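Local coordinates for protein Isomerase/lactonizing enzyme (Agrobacterium fabrum str. C58, PDB 2NQL) that is of unknown function but belongs to the mandelate racemase/muconate lactonizing enzyme family of barrel enzymes and carries a bound sodium ion, at residues K140-L145 with P371-R376; A326-S331 with G363-P368. All blocks are in the same frame, centred on the assembly; numbering follows the deposited sequence.

Both contacts are mostly buried, but they differ in depth and chemistry. Contact 1, farther from the chain centre, ties a short helix to a turn through two backbone hydrogen bonds, and its Lys140 and Pro371 are exposed. Contact 2 is buried throughout; there a helix and a strand of the barrel domain meet almost entirely through hydrocarbon. The two are neighbours, their centres about 11 Å apart, and contact 2 is nested within the chain loop that contact 1 closes. Gln329 joins them: its amide reaches Leu373 O with NE2 and Arg143 NH1 with OE1, so one side chain of helix 322-331 serves both segments of contact 1.

Contact 1. Residues K140-L145 with P371-R376; sequences KSIRDL and PGLGVR
Two partners grip Arg143 NH2: Asp151 OD1 in a salt bridge and Pro368 O in a hydrogen bond, while NH1 of the same guanidinium bonds Gln329 OE1. Between the segments themselves the backbone does the holding. Gly372 N donates to Lys140 O at 2.9 Å, the straighter of the two bonds here, with an N-H...O angle of 166°. Its counterpart runs the other way, from Ile142 N to Gly372 O, also 2.9 Å and only a little more bent at 159°. In both, the donor stands above the carbonyl plane. The chains run parallel here, and Gly372 uses its N and O on the two neighbours of Ser141, a single parallel bridge with the CA atoms of Ser141 and Gly372 4.5 Å apart. A type II' turn from Pro371 to Gly374 presents this glycine, whose positive phi of 66° suits the turn's second position.

Side chains fill in beside the bridge. Ile142 has CG1 next to its own backbone N, and that branch lies along the glycine peptide, with CG1 3.5 Å from Gly372 O. Its CD1 goes on to Leu373, meeting Leu373 CD1 tip to tip at 4.0 Å. At the other end of the bridge, Pro371 CB rests on Lys140 O at 3.6 Å. Ser141 turns away and N-caps helix 142-145, its OG accepting from Asp144 N at 3.1 Å.

Leu373 N is bound by Asp132 OD1 from helix 117-138. That helix also packs Trp131 against Ile142 and Leu145, while Leu373 leans on Ile322 and Ala326 of helix 322-331; the bridge thus sits between these two helices, just before the chain enters strand 376-377.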
# COMPACT_ATOMS: atom_id res chain seq x y z
N LYS A 140 -25.07 -20.04 -10.86
CA LYS A 140 -23.96 -20.90 -10.44
C LYS A 140 -23.33 -20.31 -9.18
O LYS A 140 -23.21 -19.09 -9.08
CB LYS A 140 -22.86 -20.97 -11.51
CG LYS A 140 -23.29 -21.53 -12.88
CD LYS A 140 -23.63 -23.00 -12.79
CE LYS A 140 -23.86 -23.59 -14.18
NZ LYS A 140 -24.31 -25.01 -14.08
N SER A 141 -22.90 -21.17 -8.25
CA SER A 141 -22.05 -20.73 -7.13
C SER A 141 -20.78 -20.14 -7.73
O SER A 141 -20.38 -20.49 -8.87
CB SER A 141 -21.71 -21.91 -6.21
OG SER A 141 -20.91 -22.83 -6.93
N ILE A 142 -20.13 -19.24 -7.00
CA ILE A 142 -18.82 -18.74 -7.46
C ILE A 142 -17.85 -19.90 -7.75
O ILE A 142 -17.18 -19.92 -8.78
CB ILE A 142 -18.21 -17.72 -6.46
CG1 ILE A 142 -18.98 -16.40 -6.56
CG2 ILE A 142 -16.68 -17.58 -6.67
CD1 ILE A 142 -18.67 -15.45 -5.42
N ARG A 143 -17.81 -20.91 -6.89
CA ARG A 143 -16.89 -22.00 -7.12
C ARG A 143 -17.15 -22.74 -8.42
O ARG A 143 -16.20 -23.14 -9.11
CB ARG A 143 -16.76 -22.94 -5.92
CG ARG A 143 -18.00 -23.78 -5.56
CD ARG A 143 -17.78 -24.39 -4.18
NE ARG A 143 -18.92 -25.13 -3.62
CZ ARG A 143 -20.00 -24.57 -3.09
NH1 ARG A 143 -20.16 -23.24 -3.07
NH2 ARG A 143 -20.95 -25.35 -2.59
N ASP A 144 -18.44 -22.90 -8.75
CA ASP A 144 -18.84 -23.52 -10.02
C ASP A 144 -18.40 -22.67 -11.19
O ASP A 144 -17.78 -23.16 -12.13
CB ASP A 144 -20.34 -23.75 -10.06
CG ASP A 144 -20.71 -25.21 -9.74
OD1 ASP A 144 -19.82 -26.09 -9.75
OD2 ASP A 144 -21.91 -25.47 -9.50
N LEU A 145 -18.69 -21.38 -11.10
CA LEU A 145 -18.26 -20.40 -12.10
C LEU A 145 -16.75 -20.37 -12.33
O LEU A 145 -16.29 -20.15 -13.45
CB LEU A 145 -18.77 -19.02 -11.71
CG LEU A 145 -18.94 -17.95 -12.78
CD1 LEU A 145 -19.90 -18.38 -13.87
CD2 LEU A 145 -19.44 -16.71 -12.09
N PRO A 371 -26.41 -19.76 -5.64
CA PRO A 371 -25.57 -19.11 -6.66
C PRO A 371 -24.87 -17.87 -6.13
O PRO A 371 -25.29 -17.32 -5.12
CB PRO A 371 -26.57 -18.69 -7.72
CG PRO A 371 -27.85 -18.57 -7.01
CD PRO A 371 -27.84 -19.63 -5.95
N GLY A 372 -23.81 -17.44 -6.82
CA GLY A 372 -22.96 -16.35 -6.36
C GLY A 372 -22.21 -16.74 -5.10
O GLY A 372 -21.68 -17.86 -4.96
N LEU A 373 -22.18 -15.80 -4.17
CA LEU A 373 -21.48 -15.97 -2.91
C LEU A 373 -22.15 -17.05 -2.04
O LEU A 373 -21.46 -17.79 -1.32
CB LEU A 373 -21.48 -14.61 -2.22
CG LEU A 373 -20.54 -14.33 -1.08
CD1 LEU A 373 -19.11 -14.43 -1.55
CD2 LEU A 373 -20.88 -12.94 -0.55
N GLY A 374 -23.48 -17.12 -2.11
CA GLY A 374 -24.27 -18.09 -1.34
C GLY A 374 -24.67 -17.58 0.04
O GLY A 374 -25.37 -18.27 0.79
N VAL A 375 -24.20 -16.37 0.41
CA VAL A 375 -24.63 -15.72 1.64
C VAL A 375 -24.90 -14.26 1.33
O VAL A 375 -24.44 -13.75 0.31
CB VAL A 375 -23.59 -15.83 2.84
CG1 VAL A 375 -23.19 -17.31 3.13
CG2 VAL A 375 -22.35 -14.97 2.60
N ARG A 376 -25.65 -13.60 2.22
CA ARG A 376 -25.86 -12.13 2.17
C ARG A 376 -26.11 -11.66 3.61
O ARG A 376 -26.40 -12.49 4.49
CB ARG A 376 -27.06 -11.80 1.29
CG ARG A 376 -28.38 -12.33 1.87
CD ARG A 376 -29.57 -11.82 1.12
NE ARG A 376 -30.82 -12.16 1.81
CZ ARG A 376 -32.01 -12.13 1.24
NH1 ARG A 376 -32.12 -11.77 -0.04
NH2 ARG A 376 -33.09 -12.45 1.94

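Contact 2. Residues A326-S331 with G363-P368; sequences ASLQAS and GRYHLP. With SO4 (sulfate ion), chain C.
The end of helix 322-331 crosses the chain where it leaves strand 364-366, coming closest at Leu328 and Leu367, whose CA atoms are 6.6 Å apart. Leu328 carries most of the contact. Its chi1 of -55° together with chi2 of -170° puts CD2 over the face of the Tyr365 ring, a CH-pi contact 3.8 Å from the ring centroid and 10° off the normal. CD1 of Leu328 touches the same ring at CD1, and Leu328 CB packs on Leu367 CG at 3.9 Å. Leu367 CD2 presses on the helix backbone, 3.5 Å from Leu328 O. Tyr365 OH is tied down by Glu341 O.

Next along, the Gln329 side chain crosses the Pro368 ring obliquely, NE2 3.8 Å from Pro368 CG, while NE2 bonds Leu373 O. A water accepts from Gln329 NE2 at 2.7 Å and donates weakly to Pro368 O. At its guanidinium edge Arg364 holds a sulfate ion, probably from the crystallisation liquor, with NH2 to O3 at 2.8 Å and NH1 to O2 at 2.9 Å; NH2 also bonds Ser152 OG.

Helix 322-331 belongs to the modified (beta/alpha)7beta TIM barrel of the enolase superfamily, and strand 364-366 is added antiparallel to its strand 152-158.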
# COMPACT_ATOMS: atom_id res chain seq x y z
N ALA A 326 -16.65 -15.67 0.54
CA ALA A 326 -15.75 -15.54 -0.63
C ALA A 326 -14.49 -16.38 -0.52
O ALA A 326 -14.13 -17.06 -1.48
CB ALA A 326 -15.44 -14.06 -0.88
N SER A 327 -13.82 -16.35 0.65
CA SER A 327 -12.63 -17.15 0.89
C SER A 327 -12.94 -18.65 0.67
O SER A 327 -12.16 -19.34 0.02
CB SER A 327 -12.04 -16.94 2.30
OG SER A 327 -10.76 -17.58 2.40
N LEU A 328 -14.04 -19.12 1.24
CA LEU A 328 -14.42 -20.53 1.10
C LEU A 328 -14.65 -20.89 -0.38
O LEU A 328 -14.10 -21.89 -0.85
CB LEU A 328 -15.66 -20.88 1.95
CG LEU A 328 -15.62 -20.58 3.44
CD1 LEU A 328 -16.84 -21.22 4.10
CD2 LEU A 328 -14.33 -21.05 4.11
N GLN A 329 -15.44 -20.08 -1.08
CA GLN A 329 -15.70 -20.28 -2.52
C GLN A 329 -14.41 -20.41 -3.33
O GLN A 329 -14.22 -21.40 -4.06
CB GLN A 329 -16.53 -19.12 -3.11
CG GLN A 329 -17.96 -18.96 -2.59
CD GLN A 329 -18.93 -20.04 -3.10
OE1 GLN A 329 -18.57 -20.87 -3.93
NE2 GLN A 329 -20.17 -20.01 -2.61
N ALA A 330 -13.53 -19.42 -3.20
CA ALA A 330 -12.27 -19.44 -3.94
C ALA A 330 -11.36 -20.57 -3.48
O ALA A 330 -10.78 -21.26 -4.31
CB ALA A 330 -11.56 -18.11 -3.80
N SER A 331 -11.25 -20.77 -2.16
CA SER A 331 -10.38 -21.83 -1.60
C SER A 331 -10.74 -23.21 -2.14
O SER A 331 -9.85 -24.05 -2.36
CB SER A 331 -10.49 -21.88 -0.07
OG SER A 331 -9.97 -20.71 0.52
N GLY A 363 -14.39 -30.10 12.66
CA GLY A 363 -13.15 -29.88 11.96
C GLY A 363 -13.23 -29.59 10.48
O GLY A 363 -12.21 -29.67 9.79
N ARG A 364 -14.43 -29.26 9.97
CA ARG A 364 -14.57 -28.97 8.52
C ARG A 364 -15.53 -27.80 8.24
O ARG A 364 -16.61 -27.71 8.81
CB ARG A 364 -15.08 -30.17 7.71
CG ARG A 364 -14.21 -31.42 7.76
CD ARG A 364 -14.83 -32.56 6.98
NE ARG A 364 -14.77 -32.39 5.54
CZ ARG A 364 -13.68 -32.52 4.78
NH1 ARG A 364 -12.49 -32.83 5.31
NH2 ARG A 364 -13.79 -32.34 3.47
N TYR A 365 -15.13 -26.93 7.31
CA TYR A 365 -16.05 -25.96 6.73
C TYR A 365 -16.99 -26.67 5.78
O TYR A 365 -16.57 -27.55 5.03
CB TYR A 365 -15.28 -24.91 5.92
CG TYR A 365 -14.74 -23.79 6.74
CD1 TYR A 365 -15.59 -22.78 7.23
CD2 TYR A 365 -13.37 -23.70 7.01
CE1 TYR A 365 -15.09 -21.71 7.96
CE2 TYR A 365 -12.86 -22.61 7.73
CZ TYR A 365 -13.74 -21.63 8.20
OH TYR A 365 -13.26 -20.56 8.91
N HIS A 366 -18.25 -26.26 5.83
CA HIS A 366 -19.28 -26.62 4.86
C HIS A 366 -19.76 -25.40 4.09
O HIS A 366 -20.30 -24.44 4.67
CB HIS A 366 -20.47 -27.25 5.59
CG HIS A 366 -20.13 -28.54 6.26
ND1 HIS A 366 -20.46 -29.76 5.72
CD2 HIS A 366 -19.43 -28.80 7.39
CE1 HIS A 366 -20.01 -30.72 6.51
NE2 HIS A 366 -19.38 -30.17 7.53
N LEU A 367 -19.58 -25.45 2.77
CA LEU A 367 -19.79 -24.27 1.93
C LEU A 367 -21.27 -24.01 1.70
O LEU A 367 -22.05 -24.96 1.69
CB LEU A 367 -19.07 -24.45 0.59
CG LEU A 367 -17.61 -23.98 0.67
CD1 LEU A 367 -16.67 -24.86 1.49
CD2 LEU A 367 -17.06 -23.74 -0.67
N PRO A 368 -21.66 -22.74 1.45
CA PRO A 368 -23.06 -22.45 1.18
C PRO A 368 -23.45 -22.99 -0.19
O PRO A 368 -22.57 -23.31 -1.00
CB PRO A 368 -23.11 -20.91 1.22
CG PRO A 368 -21.76 -20.50 0.83
CD PRO A 368 -20.82 -21.52 1.38
S SO4 C . -10.17 -33.09 2.47
O1 SO4 C . -8.90 -32.44 2.10
O2 SO4 C . -10.10 -33.54 3.86
O3 SO4 C . -11.26 -32.13 2.32
O4 SO4 C . -10.43 -34.24 1.59
O HOH W 1 -22.66 -21.12 -2.93